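Long-range contact in 6-carboxyhexanoate--coa ligase (Bacillus subtilis, PDB 5FLG), which is a two-subunit ligase of the 6-carboxyhexanoate--CoA ligase family that holds magnesium, phosphoaminophosphonic acid-adenylate ester and pimelic acid: residues Glu67-Leu79 against Lys247-Asp259. Numbering follows the deposited sequence.
Sequences EEVHESIKTIQPL and KQPILIEWEEDHD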
ATOM      1  N   GLU A  67      -7.283   5.885  -1.623  1.00 28.75           N
ATOM      2  CA  GLU A  67      -7.458   6.855  -2.685  1.00 29.44           C
ATOM      3  C   GLU A  67      -8.848   7.418  -2.680  1.00 23.84           C
ATOM      4  O   GLU A  67      -9.808   6.747  -2.334  1.00 25.71           O
ATOM      5  CB  GLU A  67      -7.200   6.212  -4.050  1.00 36.61           C
ATOM      6  CG  GLU A  67      -8.307   5.257  -4.468  1.00 43.09           C
ATOM      7  CD  GLU A  67      -7.947   4.379  -5.657  1.00 52.92           C
ATOM      8  OE1 GLU A  67      -7.028   4.747  -6.431  1.00 50.47           O
ATOM      9  OE2 GLU A  67      -8.637   3.340  -5.833  1.00 53.36           O
ATOM     10  N   GLU A  68      -8.925   8.703  -2.931  1.00 24.91           N
ATOM     11  CA  GLU A  68     -10.177   9.382  -3.109  1.00 32.52           C
ATOM     12  C   GLU A  68     -11.027   8.726  -4.176  1.00 32.01           C
ATOM     13  O   GLU A  68     -10.549   8.400  -5.259  1.00 32.67           O
ATOM     14  CB  GLU A  68      -9.905  10.829  -3.516  1.00 34.53           C
ATOM     15  CG  GLU A  68     -11.124  11.716  -3.454  1.00 39.98           C
ATOM     16  CD  GLU A  68     -10.801  13.175  -3.756  1.00 40.03           C
ATOM     17  OE1 GLU A  68      -9.614  13.530  -3.958  1.00 45.49           O
ATOM     18  OE2 GLU A  68     -11.732  13.979  -3.666  1.00 41.38           O
ATOM     19  N   VAL A  69     -12.289   8.516  -3.847  1.00 33.43           N
ATOM     20  CA  VAL A  69     -13.268   8.092  -4.835  1.00 35.82           C
ATOM     21  C   VAL A  69     -13.958   9.298  -5.468  1.00 38.51           C
ATOM     22  O   VAL A  69     -14.553  10.121  -4.776  1.00 30.07           O
ATOM     23  CB  VAL A  69     -14.293   7.155  -4.190  1.00 36.51           C
ATOM     24  CG1 VAL A  69     -15.313   6.679  -5.210  1.00 39.67           C
ATOM     25  CG2 VAL A  69     -13.556   5.973  -3.592  1.00 35.84           C
ATOM     26  N   HIS A  70     -13.965   9.337  -6.799  1.00 34.72           N
ATOM     27  CA  HIS A  70     -14.559  10.463  -7.493  1.00 39.13           C
ATOM     28  C   HIS A  70     -16.001  10.215  -7.924  1.00 38.36           C
ATOM     29  O   HIS A  70     -16.774  11.142  -8.007  1.00 44.35           O
ATOM     30  CB  HIS A  70     -13.691  10.871  -8.686  1.00 46.40           C
ATOM     31  CG  HIS A  70     -12.343  11.377  -8.285  1.00 50.28           C
ATOM     32  ND1 HIS A  70     -12.161  12.599  -7.673  1.00 50.84           N
ATOM     33  CD2 HIS A  70     -11.132  10.767  -8.270  1.00 56.55           C
ATOM     34  CE1 HIS A  70     -10.889  12.740  -7.340  1.00 55.89           C
ATOM     35  NE2 HIS A  70     -10.245  11.639  -7.686  1.00 54.45           N
ATOM     36  N   GLU A  71     -16.392   8.961  -8.071  1.00 40.47           N
ATOM     37  CA  GLU A  71     -17.753   8.617  -8.476  1.00 41.54           C
ATOM     38  C   GLU A  71     -18.658   8.878  -7.282  1.00 43.92           C
ATOM     39  O   GLU A  71     -18.221   8.774  -6.117  1.00 35.50           O
ATOM     40  CB  GLU A  71     -17.828   7.143  -8.899  1.00 49.03           C
ATOM     41  CG  GLU A  71     -16.956   6.760 -10.110  1.00 52.29           C
ATOM     42  CD  GLU A  71     -15.451   6.754  -9.832  1.00 61.11           C
ATOM     43  OE1 GLU A  71     -15.015   6.381  -8.713  1.00 57.04           O
ATOM     44  OE2 GLU A  71     -14.689   7.179 -10.729  1.00 68.94           O
ATOM     45  N   SER A  72     -19.910   9.230  -7.535  1.00 38.72           N
ATOM     46  CA  SER A  72     -20.822   9.517  -6.427  1.00 43.64           C
ATOM     47  C   SER A  72     -21.293   8.204  -5.790  1.00 38.76           C
ATOM     48  O   SER A  72     -21.407   7.185  -6.476  1.00 30.58           O
ATOM     49  CB  SER A  72     -22.029  10.323  -6.911  1.00 51.80           C
ATOM     50  OG  SER A  72     -22.646   9.612  -7.962  1.00 55.69           O
ATOM     51  N   ILE A  73     -21.419   8.216  -4.457  1.00 31.96           N
ATOM     52  CA  ILE A  73     -21.711   7.026  -3.689  1.00 32.37           C
ATOM     53  C   ILE A  73     -23.176   6.719  -3.781  1.00 29.60           C
ATOM     54  O   ILE A  73     -24.003   7.585  -3.671  1.00 32.78           O
ATOM     55  CB  ILE A  73     -21.409   7.238  -2.179  1.00 38.24           C
ATOM     56  CG1 ILE A  73     -20.038   7.869  -1.985  1.00 38.24           C
ATOM     57  CG2 ILE A  73     -21.480   5.928  -1.417  1.00 44.03           C
ATOM     58  CD1 ILE A  73     -18.918   7.152  -2.680  1.00 37.24           C
ATOM     59  N   LYS A  74     -23.499   5.453  -3.816  1.00 30.38           N
ATOM     60  CA  LYS A  74     -24.866   5.027  -3.817  1.00 33.35           C
ATOM     61  C   LYS A  74     -25.052   4.229  -2.560  1.00 29.77           C
ATOM     62  O   LYS A  74     -24.257   3.318  -2.289  1.00 32.76           O
ATOM     63  CB  LYS A  74     -25.122   4.127  -5.020  1.00 32.52           C
ATOM     64  CG  LYS A  74     -26.464   3.424  -4.963  1.00 37.24           C
ATOM     65  CD  LYS A  74     -27.605   4.420  -4.843  1.00 39.66           C
ATOM     66  CE  LYS A  74     -28.940   3.699  -4.905  1.00 43.72           C
ATOM     67  NZ  LYS A  74     -29.999   4.552  -5.522  1.00 41.78           N
ATOM     68  N   THR A  75     -26.228   4.372  -1.973  1.00 28.01           N
ATOM     69  CA  THR A  75     -26.558   3.681  -0.738  1.00 35.69           C
ATOM     70  C   THR A  75     -27.689   2.733  -1.016  1.00 31.07           C
ATOM     71  O   THR A  75     -28.701   3.162  -1.486  1.00 32.27           O
ATOM     72  CB  THR A  75     -26.967   4.716   0.344  1.00 34.35           C
ATOM     73  OG1 THR A  75     -25.826   5.500   0.664  1.00 33.70           O
ATOM     74  CG2 THR A  75     -27.473   4.072   1.579  1.00 37.27           C
ATOM     75  N   ILE A  76     -27.551   1.490  -0.570  1.00 27.31           N
ATOM     76  CA  ILE A  76     -28.552   0.452  -0.723  1.00 27.16           C
ATOM     77  C   ILE A  76     -28.797  -0.286   0.568  1.00 29.96           C
ATOM     78  O   ILE A  76     -27.993  -0.214   1.511  1.00 32.82           O
ATOM     79  CB  ILE A  76     -28.130  -0.591  -1.764  1.00 30.21           C
ATOM     80  CG1 ILE A  76     -26.812  -1.228  -1.377  1.00 32.04           C
ATOM     81  CG2 ILE A  76     -28.028   0.019  -3.160  1.00 36.04           C
ATOM     82  CD1 ILE A  76     -26.428  -2.412  -2.226  1.00 28.79           C
ATOM     83  N   GLN A  77     -29.945  -0.942   0.628  1.00 28.25           N
ATOM     84  CA  GLN A  77     -30.274  -1.911   1.653  1.00 31.82           C
ATOM     85  C   GLN A  77     -29.518  -3.214   1.510  1.00 33.04           C
ATOM     86  O   GLN A  77     -29.113  -3.574   0.417  1.00 27.42           O
ATOM     87  CB  GLN A  77     -31.759  -2.264   1.603  1.00 37.10           C
ATOM     88  CG  GLN A  77     -32.684  -1.091   1.833  1.00 39.97           C
ATOM     89  CD  GLN A  77     -32.889  -0.785   3.302  1.00 45.47           C
ATOM     90  OE1 GLN A  77     -32.806   0.360   3.687  1.00 54.96           O
ATOM     91  NE2 GLN A  77     -33.189  -1.805   4.122  1.00 43.79           N
ATOM     92  N   PRO A  78     -29.186  -3.846   2.653  1.00 30.34           N
ATOM     93  CA  PRO A  78     -28.672  -5.191   2.602  1.00 29.98           C
ATOM     94  C   PRO A  78     -29.755  -6.109   2.079  1.00 30.15           C
ATOM     95  O   PRO A  78     -30.933  -5.848   2.250  1.00 27.01           O
ATOM     96  CB  PRO A  78     -28.333  -5.509   4.069  1.00 30.65           C
ATOM     97  CG  PRO A  78     -29.294  -4.671   4.843  1.00 29.96           C
ATOM     98  CD  PRO A  78     -29.474  -3.403   4.036  1.00 31.20           C
ATOM     99  N   LEU A  79     -29.340  -7.190   1.447  1.00 31.71           N
ATOM    100  CA  LEU A  79     -30.245  -8.289   1.166  1.00 35.67           C
ATOM    101  C   LEU A  79     -30.917  -8.743   2.441  1.00 35.96           C
ATOM    102  O   LEU A  79     -30.281  -8.815   3.487  1.00 35.11           O
ATOM    103  CB  LEU A  79     -29.477  -9.459   0.544  1.00 34.94           C
ATOM    104  CG  LEU A  79     -28.833  -9.202  -0.818  1.00 35.01           C
ATOM    105  CD1 LEU A  79     -27.861 -10.321  -1.137  1.00 33.74           C
ATOM    106  CD2 LEU A  79     -29.863  -9.047  -1.934  1.00 36.35           C
ATOM    107  N   LYS A 247     -15.137  -0.872  -9.256  1.00 35.35           N
ATOM    108  CA  LYS A 247     -15.086   0.594  -9.166  1.00 40.20           C
ATOM    109  C   LYS A 247     -16.338   1.326  -8.653  1.00 38.32           C
ATOM    110  O   LYS A 247     -16.267   2.504  -8.275  1.00 46.42           O
ATOM    111  CB  LYS A 247     -14.677   1.179 -10.504  1.00 45.28           C
ATOM    112  CG  LYS A 247     -13.284   0.744 -10.932  1.00 50.73           C
ATOM    113  CD  LYS A 247     -12.233   1.241  -9.948  1.00 57.54           C
ATOM    114  CE  LYS A 247     -11.011   1.799 -10.660  1.00 64.31           C
ATOM    115  NZ  LYS A 247     -10.100   0.699 -11.065  1.00 65.66           N
ATOM    116  N   GLN A 248     -17.473   0.647  -8.614  1.00 37.53           N
ATOM    117  CA  GLN A 248     -18.725   1.314  -8.274  1.00 40.65           C
ATOM    118  C   GLN A 248     -18.911   1.392  -6.746  1.00 35.72           C
ATOM    119  O   GLN A 248     -18.874   0.381  -6.071  1.00 36.07           O
ATOM    120  CB  GLN A 248     -19.874   0.564  -8.912  1.00 43.71           C
ATOM    121  CG  GLN A 248     -21.225   1.238  -8.786  1.00 52.60           C
ATOM    122  CD  GLN A 248     -22.348   0.213  -8.678  1.00 57.52           C
ATOM    123  OE1 GLN A 248     -22.151  -0.883  -8.135  1.00 54.16           O
ATOM    124  NE2 GLN A 248     -23.523   0.553  -9.206  1.00 65.37           N
ATOM    125  N   PRO A 249     -19.005   2.607  -6.200  1.00 31.83           N
ATOM    126  CA  PRO A 249     -18.957   2.700  -4.746  1.00 32.97           C
ATOM    127  C   PRO A 249     -20.324   2.530  -4.107  1.00 31.36           C
ATOM    128  O   PRO A 249     -21.307   3.111  -4.551  1.00 35.03           O
ATOM    129  CB  PRO A 249     -18.384   4.096  -4.483  1.00 35.65           C
ATOM    130  CG  PRO A 249     -18.600   4.871  -5.732  1.00 35.55           C
ATOM    131  CD  PRO A 249     -18.764   3.901  -6.865  1.00 32.96           C
ATOM    132  N   ILE A 250     -20.381   1.683  -3.092  1.00 29.54           N
ATOM    133  CA  ILE A 250     -21.608   1.286  -2.473  1.00 29.60           C
ATOM    134  C   ILE A 250     -21.449   1.408  -0.954  1.00 32.56           C
ATOM    135  O   ILE A 250     -20.465   0.940  -0.387  1.00 28.57           O
ATOM    136  CB  ILE A 250     -21.926  -0.157  -2.828  1.00 31.28           C
ATOM    137  CG1 ILE A 250     -22.252  -0.273  -4.336  1.00 37.99           C
ATOM    138  CG2 ILE A 250     -23.113  -0.640  -2.034  1.00 29.49           C
ATOM    139  CD1 ILE A 250     -23.676   0.103  -4.665  1.00 35.54           C
ATOM    140  N   LEU A 251     -22.406   2.059  -0.316  1.00 30.75           N
ATOM    141  CA  LEU A 251     -22.560   1.957   1.135  1.00 33.19           C
ATOM    142  C   LEU A 251     -23.844   1.234   1.464  1.00 30.06           C
ATOM    143  O   LEU A 251     -24.867   1.452   0.816  1.00 29.80           O
ATOM    144  CB  LEU A 251     -22.598   3.332   1.777  1.00 30.90           C
ATOM    145  CG  LEU A 251     -21.282   4.082   1.804  1.00 33.49           C
ATOM    146  CD1 LEU A 251     -21.490   5.489   2.366  1.00 37.30           C
ATOM    147  CD2 LEU A 251     -20.223   3.339   2.602  1.00 34.24           C
ATOM    148  N   ILE A 252     -23.787   0.343   2.445  1.00 26.21           N
ATOM    149  CA  ILE A 252     -24.974  -0.327   2.911  1.00 25.42           C
ATOM    150  C   ILE A 252     -25.610   0.507   4.044  1.00 29.68           C
ATOM    151  O   ILE A 252     -24.945   0.912   4.992  1.00 33.58           O
ATOM    152  CB  ILE A 252     -24.648  -1.717   3.432  1.00 28.98           C
ATOM    153  CG1 ILE A 252     -23.885  -2.510   2.386  1.00 29.43           C
ATOM    154  CG2 ILE A 252     -25.914  -2.414   3.864  1.00 29.68           C
ATOM    155  CD1 ILE A 252     -24.675  -2.761   1.116  1.00 29.32           C
ATOM    156  N   GLU A 253     -26.904   0.755   3.956  1.00 35.18           N
ATOM    157  CA  GLU A 253     -27.623   1.359   5.058  1.00 35.73           C
ATOM    158  C   GLU A 253     -28.935   0.652   5.183  1.00 39.79           C
ATOM    159  O   GLU A 253     -29.771   0.699   4.274  1.00 34.46           O
ATOM    160  CB  GLU A 253     -27.862   2.846   4.840  1.00 42.55           C
ATOM    161  CG  GLU A 253     -28.368   3.527   6.103  1.00 54.63           C
ATOM    162  CD  GLU A 253     -29.065   4.852   5.852  1.00 63.94           C
ATOM    163  OE1 GLU A 253     -28.570   5.649   5.017  1.00 66.54           O
ATOM    164  OE2 GLU A 253     -30.078   5.111   6.548  1.00 72.28           O
ATOM    165  N   TRP A 254     -29.095  -0.066   6.286  1.00 30.92           N
ATOM    166  CA  TRP A 254     -30.356  -0.715   6.547  1.00 33.06           C
ATOM    167  C   TRP A 254     -31.327   0.263   7.201  1.00 36.89           C
ATOM    168  O   TRP A 254     -30.943   1.011   8.081  1.00 33.42           O
ATOM    169  CB  TRP A 254     -30.130  -1.886   7.433  1.00 34.11           C
ATOM    170  CG  TRP A 254     -31.369  -2.433   8.009  1.00 39.54           C
ATOM    171  CD1 TRP A 254     -32.273  -3.217   7.381  1.00 42.40           C
ATOM    172  CD2 TRP A 254     -31.822  -2.285   9.355  1.00 44.90           C
ATOM    173  NE1 TRP A 254     -33.275  -3.562   8.248  1.00 47.74           N
ATOM    174  CE2 TRP A 254     -33.008  -3.019   9.475  1.00 46.30           C
ATOM    175  CE3 TRP A 254     -31.309  -1.642  10.486  1.00 48.45           C
ATOM    176  CZ2 TRP A 254     -33.685  -3.152  10.682  1.00 42.93           C
ATOM    177  CZ3 TRP A 254     -32.001  -1.750  11.677  1.00 48.48           C
ATOM    178  CH2 TRP A 254     -33.192  -2.479  11.754  1.00 47.44           C
ATOM    179  N   GLU A 255     -32.517   0.388   6.632  1.00 37.00           N
ATOM    180  CA  GLU A 255     -33.543   1.304   7.152  1.00 43.21           C
ATOM    181  C   GLU A 255     -34.433   0.594   8.132  1.00 42.91           C
ATOM    182  O   GLU A 255     -35.270  -0.228   7.744  1.00 41.20           O
ATOM    183  CB  GLU A 255     -34.423   1.825   6.007  1.00 53.28           C
ATOM    184  CG  GLU A 255     -33.637   2.458   4.873  1.00 54.26           C
ATOM    185  CD  GLU A 255     -33.523   3.959   4.999  1.00 65.57           C
ATOM    186  OE1 GLU A 255     -34.575   4.621   5.137  1.00 76.25           O
ATOM    187  OE2 GLU A 255     -32.387   4.478   4.917  1.00 76.53           O
ATOM    188  N   GLU A 256     -34.242   0.898   9.401  1.00 51.82           N
ATOM    189  CA  GLU A 256     -35.031   0.318  10.450  1.00 55.77           C
ATOM    190  C   GLU A 256     -36.458   0.722  10.179  1.00 52.53           C
ATOM    191  O   GLU A 256     -37.374  -0.025  10.391  1.00 47.99           O
ATOM    192  CB  GLU A 256     -34.552   0.843  11.799  1.00 65.11           C
ATOM    193  CG  GLU A 256     -35.599   0.865  12.891  1.00 74.86           C
ATOM    194  CD  GLU A 256     -35.013   0.785  14.288  1.00 87.66           C
ATOM    195  OE1 GLU A 256     -34.118  -0.054  14.519  1.00 94.30           O
ATOM    196  OE2 GLU A 256     -35.464   1.555  15.150  1.00 90.22           O
ATOM    197  N   ASP A 257     -36.606   1.931   9.685  1.00 53.36           N
ATOM    198  CA  ASP A 257     -37.883   2.536   9.510  1.00 73.50           C
ATOM    199  C   ASP A 257     -38.751   1.680   8.601  1.00 80.74           C
ATOM    200  O   ASP A 257     -39.921   1.567   8.887  1.00 90.75           O
ATOM    201  CB  ASP A 257     -37.761   4.008   9.075  1.00 68.94           C
ATOM    202  CG  ASP A 257     -37.435   4.929  10.250  1.00 78.16           C
ATOM    203  OD1 ASP A 257     -37.705   4.549  11.405  1.00 77.39           O
ATOM    204  OD2 ASP A 257     -36.892   6.023  10.034  1.00 81.90           O
ATOM    205  N   HIS A 258     -38.187   1.014   7.585  1.00 71.26           N
ATOM    206  CA  HIS A 258     -38.991   0.208   6.689  1.00 68.01           C
ATOM    207  C   HIS A 258     -39.364  -1.107   7.377  1.00 71.99           C
ATOM    208  O   HIS A 258     -39.402  -2.171   6.780  1.00 69.15           O
ATOM    209  CB  HIS A 258     -38.181  -0.176   5.457  1.00 59.08           C
ATOM    210  CG  HIS A 258     -37.779   0.956   4.598  1.00 64.43           C
ATOM    211  ND1 HIS A 258     -37.259   0.769   3.341  1.00 69.61           N
ATOM    212  CD2 HIS A 258     -37.806   2.287   4.801  1.00 62.89           C
ATOM    213  CE1 HIS A 258     -36.970   1.938   2.810  1.00 66.58           C
ATOM    214  NE2 HIS A 258     -37.293   2.876   3.679  1.00 67.21           N
ATOM    215  N   ASP A 259     -39.787  -0.998   8.619  1.00 76.05           N
ATOM    216  CA  ASP A 259     -40.313  -2.147   9.361  1.00 80.10           C
ATOM    217  C   ASP A 259     -41.689  -1.846   9.931  1.00 76.74           C
ATOM    218  O   ASP A 259     -42.335  -2.731  10.494  1.00 81.31           O
ATOM    219  CB  ASP A 259     -39.373  -2.528  10.509  1.00 84.59           C
ATOM    220  CG  ASP A 259     -38.147  -3.285  10.036  1.00 88.57           C
ATOM    221  OD1 ASP A 259     -38.046  -3.585   8.827  1.00 84.24           O
ATOM    222  OD2 ASP A 259     -37.275  -3.578  10.878  1.00101.89           O
TER
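The indole of W254 is met obliquely by Q77 and P78: the side-chain amide of Q77, whose position is uncertain in the model, is turned 48° from the ring plane, with its NE2 3.7 Å from W254 CD1, while P78 CG approaches the ring and P78 CD rests 3.8 Å from W254 CB, on the side-chain stem. The backbone following W254 places E256 N over the centre of one indole face, and W160 of helix 154-164 makes an edge-to-face contact with the ring. E255 CB lies over the centre of one face of the H258 ring. A broad aromatic suits the place of W254, where the chain tail, P78 and that helix converge.

Earlier in the two segments the backbones pair in register, K74 with I250, T75 with L251 and I76 with I252, as a parallel beta ladder. Strand 74-76 forms one edge, within this chain, of a three-stranded parallel sheet, with 250-252 in the middle and 150-151 beyond. P249 O accepts K74 N, L251 N reaches K74 O, I76 N reaches L251 O at 3.0 Å, and E253 N closes on I76 O at 2.8 Å. Having no N-H, P78 cannot donate the next bond, to E253 O.

Beta-branched residues suit the extended strands. I76 has CG1 between its backbone N and carbonyl carbon (chi1 58°), which brings CG1 to 3.6 Å from I252 CD1, while I76 CD1 meets I250 CG2 at 3.8 Å. This face turns to K181 and R184 of helix 170-184. On the opposite face T75 crosses L251, OG1 lying near L251 CB, and I73 CG2 packs 3.7 Å from L251 CG. The compact ring of P249 packs against I73 CD1 and V69 CG1, and E71 nearby forms a salt bridge with R149.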